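Local coordinates for protein CmeC (Campylobacter jejuni, PDB 4MT4) that probably forms the outer-membrane channel through which a drug-efflux system exports its substrates from the cell, at residues L176-N190 with L204-Y218. Sequence-based numbering, arbitrary orientation.
Sequences LKEAYESAKEIYRIN and LAQARANLESMALQY
Y187 and L211 interlock as knobs in holes where two antiparallel helices pack as a coiled coil near one end of the long helical barrel of CmeC. The helices, 129-195 and 201-236, follow each other in the chain; here their axes approach to 8.7 Å, with their directions 159° apart. The Y187 side chain enters a hole made by L204, A207, R208 and L211. A207 is small enough to admit the ring, while CD1 of L204 meets CE1 of Y187 at 3.7 Å. With CG anti to the backbone N (chi1 175°), the ring lies against the backbone and CB of R208, which leaves its hydroxyl at the edge of the R208 guanidinium, where NE donates a weak hydrogen bond to OH (3.3 Å). Bends at chi2 and chi3 bring NE of R208 back to that hydroxyl, and the guanidinium also carries E212 OE2 over one face, a pairing of charges without a directed N-H. In return, L211 fits among Y180, A183, K184 and Y187, its CD2 resting on the backbone 3.6 Å from K184 CA; CB of A183, a methyl of little bulk, packs against M214 CG and N210 ND2. Beside A183 a water donates to the carbonyl oxygens of A183 and A207 and accepts from N210 ND2, linking both helices through polar groups. Farther along, Y180 CE1 touches A215 CB at 3.6 Å, and the Y180 ring meets that of Y218 obliquely. One face of Y218 receives K177 CA in a CH-pi contact, 3.8 Å from the ring centroid, and the aliphatic start of the lysine runs alongside the ring towards its hydroxyl. Helix 411-445 touches L176 and M214, and a second subunit packs on R208 and E212. Such knobs-into-holes pairing of consecutive antiparallel helices is characteristic of the periplasmic coiled-coil hairpins of TolC-like outer membrane factors.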
loop_
_atom_site.group_PDB
_atom_site.type_symbol
_atom_site.label_atom_id
_atom_site.label_comp_id
_atom_site.label_asym_id
_atom_site.label_seq_id
_atom_site.Cartn_x
_atom_site.Cartn_y
_atom_site.Cartn_z
ATOM N N LEU B 176 16.058 -3.592 -33.669
ATOM C CA LEU B 176 16.753 -4.826 -33.332
ATOM C C LEU B 176 16.353 -5.961 -34.273
ATOM O O LEU B 176 17.033 -6.984 -34.346
ATOM C CB LEU B 176 16.479 -5.210 -31.876
ATOM C CG LEU B 176 17.408 -4.548 -30.855
ATOM C CD1 LEU B 176 16.783 -4.520 -29.473
ATOM C CD2 LEU B 176 18.732 -5.287 -30.819
ATOM N N LYS B 177 15.251 -5.776 -34.994
ATOM C CA LYS B 177 14.845 -6.736 -36.014
ATOM C C LYS B 177 15.816 -6.685 -37.185
ATOM O O LYS B 177 16.371 -7.708 -37.589
ATOM C CB LYS B 177 13.421 -6.460 -36.502
ATOM C CG LYS B 177 12.973 -7.374 -37.633
ATOM C CD LYS B 177 11.564 -7.053 -38.103
ATOM C CE LYS B 177 11.141 -7.970 -39.243
ATOM N NZ LYS B 177 9.769 -7.666 -39.738
ATOM N N GLU B 178 16.018 -5.483 -37.718
ATOM C CA GLU B 178 16.957 -5.264 -38.814
ATOM C C GLU B 178 18.380 -5.621 -38.409
ATOM O O GLU B 178 19.130 -6.201 -39.193
ATOM C CB GLU B 178 16.899 -3.808 -39.281
ATOM C CG GLU B 178 18.167 -3.308 -39.971
ATOM C CD GLU B 178 18.465 -4.032 -41.270
ATOM O OE1 GLU B 178 17.549 -4.671 -41.833
ATOM O OE2 GLU B 178 19.625 -3.958 -41.727
ATOM N N ALA B 179 18.742 -5.259 -37.182
ATOM C CA ALA B 179 20.056 -5.574 -36.642
ATOM C C ALA B 179 20.271 -7.081 -36.603
ATOM O O ALA B 179 21.391 -7.562 -36.754
ATOM C CB ALA B 179 20.219 -4.976 -35.255
ATOM N N TYR B 180 19.185 -7.819 -36.405
ATOM C CA TYR B 180 19.237 -9.274 -36.390
ATOM C C TYR B 180 19.318 -9.845 -37.803
ATOM O O TYR B 180 20.054 -10.799 -38.051
ATOM C CB TYR B 180 18.017 -9.845 -35.667
ATOM C CG TYR B 180 17.804 -11.323 -35.908
ATOM C CD1 TYR B 180 18.598 -12.271 -35.275
ATOM C CD2 TYR B 180 16.808 -11.771 -36.766
ATOM C CE1 TYR B 180 18.407 -13.621 -35.493
ATOM C CE2 TYR B 180 16.609 -13.119 -36.990
ATOM C CZ TYR B 180 17.412 -14.040 -36.350
ATOM O OH TYR B 180 17.216 -15.385 -36.569
ATOM N N GLU B 181 18.556 -9.254 -38.720
ATOM C CA GLU B 181 18.508 -9.716 -40.105
ATOM C C GLU B 181 19.875 -9.647 -40.777
ATOM O O GLU B 181 20.348 -10.631 -41.345
ATOM C CB GLU B 181 17.496 -8.896 -40.912
ATOM C CG GLU B 181 16.058 -9.002 -40.422
ATOM C CD GLU B 181 15.504 -10.410 -40.507
ATOM O OE1 GLU B 181 15.969 -11.185 -41.370
ATOM O OE2 GLU B 181 14.602 -10.743 -39.709
ATOM N N SER B 182 20.511 -8.482 -40.709
ATOM C CA SER B 182 21.804 -8.285 -41.352
ATOM C C SER B 182 22.899 -9.072 -40.643
ATOM O O SER B 182 23.880 -9.478 -41.263
ATOM C CB SER B 182 22.161 -6.800 -41.394
ATOM O OG SER B 182 21.087 -6.035 -41.911
ATOM N N ALA B 183 22.727 -9.286 -39.342
ATOM C CA ALA B 183 23.665 -10.094 -38.573
ATOM C C ALA B 183 23.602 -11.546 -39.028
ATOM O O ALA B 183 24.599 -12.268 -38.982
ATOM C CB ALA B 183 23.374 -9.989 -37.088
ATOM N N LYS B 184 22.420 -11.968 -39.463
ATOM C CA LYS B 184 22.240 -13.310 -39.996
ATOM C C LYS B 184 22.885 -13.411 -41.372
ATOM O O LYS B 184 23.446 -14.445 -41.735
ATOM C CB LYS B 184 20.756 -13.666 -40.080
ATOM C CG LYS B 184 20.491 -15.126 -40.396
ATOM C CD LYS B 184 19.347 -15.280 -41.383
ATOM C CE LYS B 184 18.067 -14.649 -40.861
ATOM N NZ LYS B 184 16.956 -14.774 -41.845
ATOM N N GLU B 185 22.797 -12.325 -42.132
ATOM C CA GLU B 185 23.418 -12.252 -43.447
ATOM C C GLU B 185 24.935 -12.255 -43.322
ATOM O O GLU B 185 25.630 -12.865 -44.132
ATOM C CB GLU B 185 22.950 -11.002 -44.196
ATOM C CG GLU B 185 23.584 -10.820 -45.569
ATOM C CD GLU B 185 23.204 -11.919 -46.545
ATOM O OE1 GLU B 185 22.141 -12.549 -46.354
ATOM O OE2 GLU B 185 23.970 -12.155 -47.504
ATOM N N ILE B 186 25.443 -11.569 -42.304
ATOM C CA ILE B 186 26.875 -11.534 -42.041
ATOM C C ILE B 186 27.407 -12.939 -41.763
ATOM O O ILE B 186 28.439 -13.340 -42.301
ATOM C CB ILE B 186 27.208 -10.608 -40.853
ATOM C CG1 ILE B 186 27.014 -9.143 -41.250
ATOM C CG2 ILE B 186 28.635 -10.834 -40.377
ATOM C CD1 ILE B 186 27.172 -8.171 -40.099
ATOM N N TYR B 187 26.686 -13.687 -40.935
ATOM C CA TYR B 187 27.091 -15.045 -40.594
ATOM C C TYR B 187 27.000 -15.978 -41.800
ATOM O O TYR B 187 27.856 -16.843 -41.985
ATOM C CB TYR B 187 26.240 -15.591 -39.447
ATOM C CG TYR B 187 26.546 -17.036 -39.128
ATOM C CD1 TYR B 187 27.711 -17.388 -38.462
ATOM C CD2 TYR B 187 25.675 -18.051 -39.505
ATOM C CE1 TYR B 187 28.001 -18.707 -38.176
ATOM C CE2 TYR B 187 25.954 -19.373 -39.223
ATOM C CZ TYR B 187 27.118 -19.696 -38.558
ATOM O OH TYR B 187 27.403 -21.012 -38.273
ATOM N N ARG B 188 25.964 -15.797 -42.614
ATOM C CA ARG B 188 25.767 -16.626 -43.800
ATOM C C ARG B 188 26.936 -16.471 -44.768
ATOM O O ARG B 188 27.390 -17.441 -45.370
ATOM C CB ARG B 188 24.456 -16.268 -44.502
ATOM C CG ARG B 188 24.049 -17.246 -45.594
ATOM C CD ARG B 188 22.935 -16.677 -46.455
ATOM N NE ARG B 188 23.393 -15.538 -47.244
ATOM C CZ ARG B 188 23.893 -15.636 -48.472
ATOM N NH1 ARG B 188 23.998 -16.823 -49.054
ATOM N NH2 ARG B 188 24.289 -14.549 -49.120
ATOM N N ILE B 189 27.418 -15.240 -44.906
ATOM C CA ILE B 189 28.565 -14.957 -45.760
ATOM C C ILE B 189 29.828 -15.611 -45.207
ATOM O O ILE B 189 30.572 -16.264 -45.939
ATOM C CB ILE B 189 28.800 -13.439 -45.908
ATOM C CG1 ILE B 189 27.617 -12.781 -46.621
ATOM C CG2 ILE B 189 30.086 -13.167 -46.672
ATOM C CD1 ILE B 189 27.338 -13.349 -47.995
ATOM N N ASN B 190 30.056 -15.439 -43.910
ATOM C CA ASN B 190 31.232 -16.006 -43.259
ATOM C C ASN B 190 31.179 -17.528 -43.160
ATOM O O ASN B 190 32.212 -18.181 -43.020
ATOM C CB ASN B 190 31.410 -15.400 -41.865
ATOM C CG ASN B 190 32.093 -14.047 -41.903
ATOM O OD1 ASN B 190 33.312 -13.953 -41.763
ATOM N ND2 ASN B 190 31.311 -12.991 -42.101
ATOM N N LEU B 204 34.680 -16.939 -37.970
ATOM C CA LEU B 204 33.373 -17.577 -38.061
ATOM C C LEU B 204 32.686 -17.595 -36.697
ATOM O O LEU B 204 31.470 -17.429 -36.600
ATOM C CB LEU B 204 33.503 -19.000 -38.605
ATOM C CG LEU B 204 32.198 -19.785 -38.749
ATOM C CD1 LEU B 204 31.276 -19.116 -39.758
ATOM C CD2 LEU B 204 32.471 -21.231 -39.136
ATOM N N ALA B 205 33.476 -17.793 -35.646
ATOM C CA ALA B 205 32.948 -17.814 -34.288
ATOM C C ALA B 205 32.490 -16.424 -33.863
ATOM O O ALA B 205 31.514 -16.281 -33.125
ATOM C CB ALA B 205 33.992 -18.352 -33.320
ATOM N N GLN B 206 33.195 -15.400 -34.334
ATOM C CA GLN B 206 32.837 -14.020 -34.024
ATOM C C GLN B 206 31.543 -13.620 -34.723
ATOM O O GLN B 206 30.730 -12.879 -34.170
ATOM C CB GLN B 206 33.964 -13.066 -34.419
ATOM C CG GLN B 206 35.188 -13.149 -33.519
ATOM C CD GLN B 206 36.231 -12.100 -33.854
ATOM O OE1 GLN B 206 36.477 -11.802 -35.023
ATOM N NE2 GLN B 206 36.844 -11.529 -32.824
ATOM N N ALA B 207 31.357 -14.115 -35.942
ATOM C CA ALA B 207 30.138 -13.853 -36.697
ATOM C C ALA B 207 28.956 -14.591 -36.077
ATOM O O ALA B 207 27.825 -14.102 -36.096
ATOM C CB ALA B 207 30.316 -14.258 -38.153
ATOM N N ARG B 208 29.227 -15.769 -35.524
ATOM C CA ARG B 208 28.188 -16.575 -34.897
ATOM C C ARG B 208 27.801 -16.013 -33.532
ATOM O O ARG B 208 26.619 -15.949 -33.193
ATOM C CB ARG B 208 28.645 -18.028 -34.760
ATOM C CG ARG B 208 27.687 -18.909 -33.976
ATOM C CD ARG B 208 27.682 -20.338 -34.497
ATOM N NE ARG B 208 26.416 -20.666 -35.146
ATOM C CZ ARG B 208 25.367 -21.187 -34.518
ATOM N NH1 ARG B 208 25.431 -21.447 -33.219
ATOM N NH2 ARG B 208 24.253 -21.450 -35.186
ATOM N N ALA B 209 28.803 -15.609 -32.756
ATOM C CA ALA B 209 28.570 -14.985 -31.457
ATOM C C ALA B 209 27.752 -13.712 -31.624
ATOM O O ALA B 209 26.864 -13.420 -30.825
ATOM C CB ALA B 209 29.891 -14.682 -30.763
ATOM N N ASN B 210 28.060 -12.962 -32.676
ATOM C CA ASN B 210 27.336 -11.739 -32.992
ATOM C C ASN B 210 25.892 -12.031 -33.391
ATOM O O ASN B 210 24.978 -11.289 -33.040
ATOM C CB ASN B 210 28.052 -10.976 -34.108
ATOM C CG ASN B 210 27.350 -9.689 -34.477
ATOM O OD1 ASN B 210 27.506 -8.668 -33.808
ATOM N ND2 ASN B 210 26.573 -9.727 -35.555
ATOM N N LEU B 211 25.699 -13.127 -34.118
ATOM C CA LEU B 211 24.376 -13.546 -34.562
ATOM C C LEU B 211 23.490 -13.906 -33.368
ATOM O O LEU B 211 22.350 -13.446 -33.269
ATOM C CB LEU B 211 24.493 -14.733 -35.525
ATOM C CG LEU B 211 23.340 -15.132 -36.459
ATOM C CD1 LEU B 211 22.856 -16.540 -36.136
ATOM C CD2 LEU B 211 22.179 -14.138 -36.442
ATOM N N GLU B 212 24.021 -14.720 -32.461
ATOM C CA GLU B 212 23.262 -15.162 -31.297
ATOM C C GLU B 212 23.000 -14.021 -30.321
ATOM O O GLU B 212 21.937 -13.961 -29.701
ATOM C CB GLU B 212 23.994 -16.299 -30.580
ATOM C CG GLU B 212 24.334 -17.490 -31.469
ATOM C CD GLU B 212 23.106 -18.213 -31.999
ATOM O OE1 GLU B 212 22.017 -18.084 -31.397
ATOM O OE2 GLU B 212 23.233 -18.922 -33.020
ATOM N N SER B 213 23.970 -13.121 -30.185
ATOM C CA SER B 213 23.820 -11.963 -29.311
ATOM C C SER B 213 22.687 -11.067 -29.795
ATOM O O SER B 213 21.872 -10.596 -29.005
ATOM C CB SER B 213 25.123 -11.167 -29.236
ATOM O OG SER B 213 24.978 -10.018 -28.418
ATOM N N MET B 214 22.636 -10.844 -31.105
ATOM C CA MET B 214 21.576 -10.043 -31.706
ATOM C C MET B 214 20.216 -10.713 -31.542
ATOM O O MET B 214 19.225 -10.053 -31.237
ATOM C CB MET B 214 21.860 -9.793 -33.188
ATOM C CG MET B 214 23.011 -8.831 -33.450
ATOM S SD MET B 214 22.734 -7.190 -32.753
ATOM C CE MET B 214 24.192 -6.331 -33.323
ATOM N N ALA B 215 20.176 -12.027 -31.739
ATOM C CA ALA B 215 18.940 -12.791 -31.593
ATOM C C ALA B 215 18.432 -12.732 -30.157
ATOM O O ALA B 215 17.227 -12.704 -29.912
ATOM C CB ALA B 215 19.153 -14.236 -32.021
ATOM N N LEU B 216 19.366 -12.707 -29.213
ATOM C CA LEU B 216 19.034 -12.605 -27.798
ATOM C C LEU B 216 18.493 -11.218 -27.466
ATOM O O LEU B 216 17.492 -11.081 -26.765
ATOM C CB LEU B 216 20.261 -12.914 -26.939
ATOM C CG LEU B 216 20.080 -12.830 -25.423
ATOM C CD1 LEU B 216 18.978 -13.771 -24.962
ATOM C CD2 LEU B 216 21.388 -13.137 -24.712
ATOM N N GLN B 217 19.163 -10.191 -27.981
ATOM C CA GLN B 217 18.740 -8.809 -27.777
ATOM C C GLN B 217 17.395 -8.549 -28.444
ATOM O O GLN B 217 16.571 -7.798 -27.928
ATOM C CB GLN B 217 19.788 -7.838 -28.324
ATOM C CG GLN B 217 21.119 -7.886 -27.598
ATOM C CD GLN B 217 22.203 -7.109 -28.319
ATOM O OE1 GLN B 217 23.266 -7.649 -28.631
ATOM N NE2 GLN B 217 21.941 -5.836 -28.588
ATOM N N TYR B 218 17.185 -9.182 -29.592
ATOM C CA TYR B 218 15.945 -9.041 -30.346
ATOM C C TYR B 218 14.747 -9.531 -29.531
ATOM O O TYR B 218 13.760 -8.809 -29.374
ATOM C CB TYR B 218 16.045 -9.809 -31.669
ATOM C CG TYR B 218 14.879 -9.613 -32.619
ATOM C CD1 TYR B 218 13.996 -8.550 -32.470
ATOM C CD2 TYR B 218 14.662 -10.501 -33.666
ATOM C CE1 TYR B 218 12.931 -8.379 -33.335
ATOM C CE2 TYR B 218 13.604 -10.338 -34.534
ATOM C CZ TYR B 218 12.741 -9.275 -34.368
ATOM O OH TYR B 218 11.684 -9.112 -35.232
HETATM O O HOH W 1 26.612 -11.928 -37.453
#